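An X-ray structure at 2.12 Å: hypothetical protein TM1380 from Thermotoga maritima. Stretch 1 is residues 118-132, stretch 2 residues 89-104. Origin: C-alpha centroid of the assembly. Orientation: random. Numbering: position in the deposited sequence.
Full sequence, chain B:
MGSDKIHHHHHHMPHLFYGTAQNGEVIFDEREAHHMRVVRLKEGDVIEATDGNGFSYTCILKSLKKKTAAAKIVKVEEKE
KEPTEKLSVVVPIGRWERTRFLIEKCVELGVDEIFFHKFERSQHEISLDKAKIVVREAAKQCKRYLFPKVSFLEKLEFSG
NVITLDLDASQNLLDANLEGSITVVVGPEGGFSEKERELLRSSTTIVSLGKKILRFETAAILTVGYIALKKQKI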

# COMPACT_ATOMS: atom_id res chain seq x y z
N LYS B 118 -21.73 -9.10 -0.78
CA LYS B 118 -21.31 -10.46 -1.01
C LYS B 118 -21.50 -10.79 -2.53
O LYS B 118 -22.63 -11.01 -3.03
CB LYS B 118 -22.14 -11.38 -0.11
CG LYS B 118 -21.68 -12.86 0.04
CD LYS B 118 -22.97 -13.70 0.37
CE LYS B 118 -22.73 -15.12 0.91
NZ LYS B 118 -23.79 -15.57 1.92
N PHE B 119 -20.39 -10.83 -3.25
CA PHE B 119 -20.43 -11.11 -4.70
C PHE B 119 -20.76 -12.57 -4.88
O PHE B 119 -20.65 -13.35 -3.91
CB PHE B 119 -19.11 -10.73 -5.36
CG PHE B 119 -18.88 -9.23 -5.43
CD1 PHE B 119 -18.38 -8.53 -4.33
CD2 PHE B 119 -19.18 -8.52 -6.57
CE1 PHE B 119 -18.19 -7.16 -4.36
CE2 PHE B 119 -18.98 -7.14 -6.61
CZ PHE B 119 -18.48 -6.47 -5.50
N GLU B 120 -21.17 -12.95 -6.09
CA GLU B 120 -21.71 -14.30 -6.33
C GLU B 120 -20.70 -15.40 -6.01
O GLU B 120 -21.07 -16.47 -5.53
CB GLU B 120 -22.28 -14.44 -7.77
CG GLU B 120 -23.67 -13.77 -7.94
CD GLU B 120 -24.21 -13.64 -9.40
OE1 GLU B 120 -23.56 -14.08 -10.40
OE2 GLU B 120 -25.31 -13.05 -9.53
N ARG B 121 -19.42 -15.15 -6.26
CA ARG B 121 -18.40 -16.17 -5.99
C ARG B 121 -17.90 -16.29 -4.55
O ARG B 121 -17.05 -17.15 -4.30
CB ARG B 121 -17.23 -15.97 -6.94
CG ARG B 121 -17.62 -16.39 -8.36
CD ARG B 121 -16.52 -16.18 -9.30
NE ARG B 121 -16.93 -16.40 -10.68
CZ ARG B 121 -16.13 -16.21 -11.72
NH1 ARG B 121 -14.89 -15.79 -11.52
NH2 ARG B 121 -16.55 -16.43 -12.95
N SER B 122 -18.41 -15.48 -3.63
CA SER B 122 -18.00 -15.53 -2.20
C SER B 122 -19.07 -16.21 -1.39
O SER B 122 -20.23 -15.99 -1.63
CB SER B 122 -17.84 -14.15 -1.62
OG SER B 122 -17.52 -14.17 -0.24
N GLN B 123 -18.66 -17.03 -0.41
CA GLN B 123 -19.61 -17.55 0.57
C GLN B 123 -19.38 -16.99 1.94
O GLN B 123 -19.84 -17.54 2.89
CB GLN B 123 -19.53 -19.07 0.65
CG GLN B 123 -19.54 -19.77 -0.67
CD GLN B 123 -19.49 -21.28 -0.48
OE1 GLN B 123 -18.97 -22.00 -1.32
NE2 GLN B 123 -19.98 -21.74 0.64
N HIS B 124 -18.65 -15.89 2.04
CA HIS B 124 -18.34 -15.29 3.30
C HIS B 124 -19.49 -14.43 3.81
O HIS B 124 -20.46 -14.17 3.12
CB HIS B 124 -17.05 -14.46 3.25
CG HIS B 124 -15.81 -15.27 3.16
ND1 HIS B 124 -15.28 -15.70 1.95
CD2 HIS B 124 -15.05 -15.84 4.11
CE1 HIS B 124 -14.21 -16.42 2.19
NE2 HIS B 124 -14.05 -16.52 3.48
N GLU B 125 -19.36 -14.07 5.08
CA GLU B 125 -20.26 -13.18 5.78
C GLU B 125 -19.39 -12.23 6.53
O GLU B 125 -18.22 -12.54 6.79
CB GLU B 125 -21.15 -13.94 6.79
CG GLU B 125 -22.09 -15.06 6.23
CD GLU B 125 -23.28 -14.54 5.31
OE1 GLU B 125 -23.80 -13.42 5.50
OE2 GLU B 125 -23.70 -15.28 4.37
N ILE B 126 -19.95 -11.10 6.91
CA ILE B 126 -19.31 -10.12 7.78
C ILE B 126 -20.21 -9.78 8.96
O ILE B 126 -21.45 -9.65 8.80
CB ILE B 126 -18.88 -8.83 7.01
CG1 ILE B 126 -18.02 -7.91 7.88
CG2 ILE B 126 -20.04 -8.05 6.48
CD1 ILE B 126 -17.33 -6.89 7.03
N SER B 127 -19.58 -9.63 10.12
CA SER B 127 -20.23 -9.04 11.30
C SER B 127 -20.07 -7.50 11.24
O SER B 127 -18.96 -6.96 11.29
CB SER B 127 -19.61 -9.53 12.60
OG SER B 127 -20.09 -8.75 13.72
N LEU B 128 -21.18 -6.80 11.10
CA LEU B 128 -21.16 -5.36 11.02
C LEU B 128 -20.61 -4.72 12.27
O LEU B 128 -19.94 -3.71 12.20
CB LEU B 128 -22.56 -4.84 10.70
CG LEU B 128 -22.61 -3.58 9.86
CD1 LEU B 128 -22.19 -3.87 8.42
CD2 LEU B 128 -24.01 -2.97 9.93
N ASP B 129 -20.81 -5.34 13.43
CA ASP B 129 -20.17 -4.83 14.65
C ASP B 129 -18.65 -4.96 14.63
O ASP B 129 -17.95 -4.09 15.17
CB ASP B 129 -20.75 -5.55 15.87
CG ASP B 129 -22.18 -5.08 16.21
OD1 ASP B 129 -22.74 -4.16 15.55
OD2 ASP B 129 -22.76 -5.65 17.15
N LYS B 130 -18.14 -6.01 14.00
CA LYS B 130 -16.70 -6.18 13.88
C LYS B 130 -16.15 -5.14 12.95
O LYS B 130 -15.11 -4.57 13.23
CB LYS B 130 -16.32 -7.60 13.41
CG LYS B 130 -14.79 -7.98 13.57
CD LYS B 130 -14.49 -9.48 13.26
CE LYS B 130 -15.25 -10.48 14.19
NZ LYS B 130 -16.44 -11.26 13.59
N ALA B 131 -16.84 -4.87 11.85
CA ALA B 131 -16.39 -3.87 10.89
C ALA B 131 -16.32 -2.47 11.54
O ALA B 131 -15.33 -1.74 11.39
CB ALA B 131 -17.29 -3.88 9.70
N LYS B 132 -17.31 -2.14 12.34
CA LYS B 132 -17.27 -0.90 13.13
C LYS B 132 -16.09 -0.81 14.09
O LYS B 132 -15.54 0.27 14.30
CB LYS B 132 -18.55 -0.76 13.93
CG LYS B 132 -19.83 -0.57 13.09
CD LYS B 132 -21.06 -0.39 14.00
CE LYS B 132 -22.39 -0.49 13.21
NZ LYS B 132 -22.70 0.78 12.48
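Stretch 2, residues 89-104: VVVPIGRWERTRFLIE

How does stretch 2 meet the start of stretch 1? It arrives as a strand, Val89 to Pro92, runs through a short loop at Ile93 and Gly94, and enters a helix at Trp96 with Arg95 as N-cap. Lys118 lies beside the loop, its CA 4.9 Å from the CA of Ile93. Phe119 turns the end of its ring to the strand: CE1 of Phe119 is 3.6 Å from CB of Pro92, and its CZ 4.3 Å from CG1 of Val90.

What fixes the loop to the turn that follows? Phe119 to Ser122 form a type I beta turn, which brings the hydroxyl of Ser122 to the backbone of Ile93. OG of Ser122 donates to O of Ile93 at 2.7 Å and accepts from N of His124 at 3.1 Å. A water also donates to O of Ile93 and accepts from N of Phe119, so that one carbonyl ties both ends of the turn to stretch 2.

Where does the side chain of Ile93 go? It points toward stretch 1 and is the most extensively covered residue of the contact. Next to it, the ring of His124 lays one face over the backbone of Gly94 and Arg95, with CG of His124 3.6 Å from C of Gly94. CG2 of Ile93 lies 3.4 Å from C of Glu125, while its CD1 meets CG2 of Ile126 at 3.7 Å.

How do the two helices come together? The stretches run in the same sense: the nearest CA pairs, Lys118 with Ile93, His124 with Gly94 and Ala131 with Arg100, ascend in both. Ile126 leads in, its CD1 3.7 Å from CG2 of Thr99 and 4.2 Å from CZ3 of Trp96, at the ring edge. Stretch 1 then becomes helical from Leu128. Lys130 lies over one face of the Trp96 ring, with its CG 3.8 Å from CH2 of Trp96, and CB of Ala131 packs 4.1 Å from CD1 of Ile103.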

# COMPACT_ATOMS: atom_id res chain seq x y z
N VAL B 89 -17.33 3.47 -1.20
CA VAL B 89 -16.65 2.29 -1.69
C VAL B 89 -17.50 1.06 -1.38
O VAL B 89 -17.99 0.89 -0.27
CB VAL B 89 -15.25 2.17 -1.03
CG1 VAL B 89 -14.54 0.96 -1.49
CG2 VAL B 89 -14.35 3.42 -1.39
N VAL B 90 -17.64 0.18 -2.36
CA VAL B 90 -18.24 -1.15 -2.15
C VAL B 90 -17.10 -2.11 -1.89
O VAL B 90 -16.24 -2.30 -2.77
CB VAL B 90 -19.00 -1.63 -3.35
CG1 VAL B 90 -19.51 -3.02 -3.12
CG2 VAL B 90 -20.14 -0.66 -3.63
N VAL B 91 -17.06 -2.61 -0.64
CA VAL B 91 -16.09 -3.59 -0.15
C VAL B 91 -16.69 -5.00 -0.24
O VAL B 91 -17.81 -5.25 0.25
CB VAL B 91 -15.68 -3.26 1.29
CG1 VAL B 91 -14.77 -4.36 1.94
CG2 VAL B 91 -14.97 -1.87 1.32
N PRO B 92 -16.00 -5.92 -0.92
CA PRO B 92 -16.48 -7.28 -0.99
C PRO B 92 -16.37 -7.97 0.37
O PRO B 92 -15.36 -7.79 1.08
CB PRO B 92 -15.55 -7.95 -2.01
CG PRO B 92 -14.30 -7.11 -2.01
CD PRO B 92 -14.74 -5.71 -1.67
N ILE B 93 -17.43 -8.70 0.73
CA ILE B 93 -17.46 -9.58 1.88
C ILE B 93 -16.71 -10.85 1.50
O ILE B 93 -17.20 -11.66 0.73
CB ILE B 93 -18.89 -9.90 2.32
CG1 ILE B 93 -19.57 -8.63 2.84
CG2 ILE B 93 -18.88 -10.93 3.39
CD1 ILE B 93 -21.10 -8.76 3.00
N GLY B 94 -15.48 -10.96 2.00
CA GLY B 94 -14.55 -12.05 1.64
C GLY B 94 -13.67 -12.42 2.83
O GLY B 94 -14.05 -12.21 3.97
N ARG B 95 -12.53 -13.03 2.56
CA ARG B 95 -11.64 -13.45 3.61
C ARG B 95 -11.32 -12.30 4.50
O ARG B 95 -11.04 -11.16 4.00
CB ARG B 95 -10.36 -14.06 3.02
CG ARG B 95 -10.63 -15.42 2.44
CD ARG B 95 -9.37 -16.15 2.06
NE ARG B 95 -8.60 -15.42 1.05
CZ ARG B 95 -7.41 -14.88 1.28
NH1 ARG B 95 -6.84 -15.00 2.47
NH2 ARG B 95 -6.75 -14.24 0.32
N TRP B 96 -11.32 -12.55 5.80
CA TRP B 96 -11.24 -11.45 6.76
C TRP B 96 -10.00 -10.55 6.60
O TRP B 96 -10.05 -9.35 6.77
CB TRP B 96 -11.38 -11.97 8.18
CG TRP B 96 -11.23 -10.88 9.17
CD1 TRP B 96 -10.20 -10.72 10.06
CD2 TRP B 96 -12.10 -9.75 9.33
NE1 TRP B 96 -10.40 -9.56 10.79
CE2 TRP B 96 -11.55 -8.93 10.35
CE3 TRP B 96 -13.31 -9.36 8.72
CZ2 TRP B 96 -12.16 -7.74 10.78
CZ3 TRP B 96 -13.91 -8.16 9.13
CH2 TRP B 96 -13.34 -7.37 10.16
N GLU B 97 -8.87 -11.14 6.29
CA GLU B 97 -7.63 -10.37 6.18
C GLU B 97 -7.71 -9.34 5.02
O GLU B 97 -7.16 -8.21 5.11
CB GLU B 97 -6.49 -11.37 5.97
CG GLU B 97 -6.70 -12.70 6.90
CD GLU B 97 -7.48 -13.94 6.24
OE1 GLU B 97 -6.85 -14.78 5.54
OE2 GLU B 97 -8.72 -14.13 6.48
N ARG B 98 -8.42 -9.70 3.93
CA ARG B 98 -8.63 -8.77 2.82
C ARG B 98 -9.63 -7.71 3.24
O ARG B 98 -9.40 -6.54 2.98
CB ARG B 98 -9.16 -9.48 1.59
CG ARG B 98 -8.09 -10.26 0.88
CD ARG B 98 -8.66 -11.26 -0.12
NE ARG B 98 -9.06 -10.63 -1.38
CZ ARG B 98 -8.29 -10.56 -2.46
NH1 ARG B 98 -7.03 -10.99 -2.47
NH2 ARG B 98 -8.80 -10.00 -3.53
N THR B 99 -10.75 -8.13 3.85
CA THR B 99 -11.83 -7.23 4.28
C THR B 99 -11.35 -6.24 5.31
O THR B 99 -11.65 -5.10 5.20
CB THR B 99 -13.04 -8.03 4.80
OG1 THR B 99 -13.43 -8.99 3.82
CG2 THR B 99 -14.24 -7.15 5.01
N ARG B 100 -10.58 -6.66 6.29
CA ARG B 100 -10.11 -5.76 7.32
C ARG B 100 -9.21 -4.70 6.70
O ARG B 100 -9.33 -3.52 7.01
CB ARG B 100 -9.35 -6.57 8.38
CG ARG B 100 -8.81 -5.73 9.54
CD ARG B 100 -7.76 -6.59 10.32
NE ARG B 100 -6.81 -5.91 11.19
CZ ARG B 100 -7.08 -5.19 12.30
NH1 ARG B 100 -8.33 -4.92 12.69
NH2 ARG B 100 -6.05 -4.68 13.01
N PHE B 101 -8.31 -5.13 5.81
CA PHE B 101 -7.41 -4.25 5.04
C PHE B 101 -8.15 -3.19 4.25
O PHE B 101 -7.83 -2.01 4.33
CB PHE B 101 -6.51 -5.08 4.09
CG PHE B 101 -5.68 -4.24 3.17
CD1 PHE B 101 -4.51 -3.65 3.62
CD2 PHE B 101 -6.10 -3.97 1.88
CE1 PHE B 101 -3.76 -2.80 2.77
CE2 PHE B 101 -5.40 -3.14 1.05
CZ PHE B 101 -4.23 -2.54 1.48
N LEU B 102 -9.20 -3.59 3.52
CA LEU B 102 -9.92 -2.65 2.70
C LEU B 102 -10.66 -1.62 3.53
O LEU B 102 -10.64 -0.43 3.21
CB LEU B 102 -10.90 -3.35 1.78
CG LEU B 102 -10.31 -4.20 0.65
CD1 LEU B 102 -11.44 -5.00 -0.04
CD2 LEU B 102 -9.59 -3.31 -0.34
N ILE B 103 -11.35 -2.06 4.58
CA ILE B 103 -11.94 -1.16 5.54
C ILE B 103 -10.94 -0.17 6.16
O ILE B 103 -11.25 1.01 6.32
CB ILE B 103 -12.53 -1.94 6.71
CG1 ILE B 103 -13.64 -2.88 6.25
CG2 ILE B 103 -13.09 -0.99 7.75
CD1 ILE B 103 -13.99 -3.93 7.32
N GLU B 104 -9.77 -0.64 6.53
CA GLU B 104 -8.74 0.24 7.16
C GLU B 104 -8.29 1.32 6.21
O GLU B 104 -8.12 2.50 6.58
CB GLU B 104 -7.56 -0.60 7.65
CG GLU B 104 -7.80 -1.24 9.05
CD GLU B 104 -6.72 -2.25 9.57
OE1 GLU B 104 -5.66 -2.49 8.92
OE2 GLU B 104 -7.01 -2.85 10.64
O HOH W 1 -17.63 -11.06 -1.84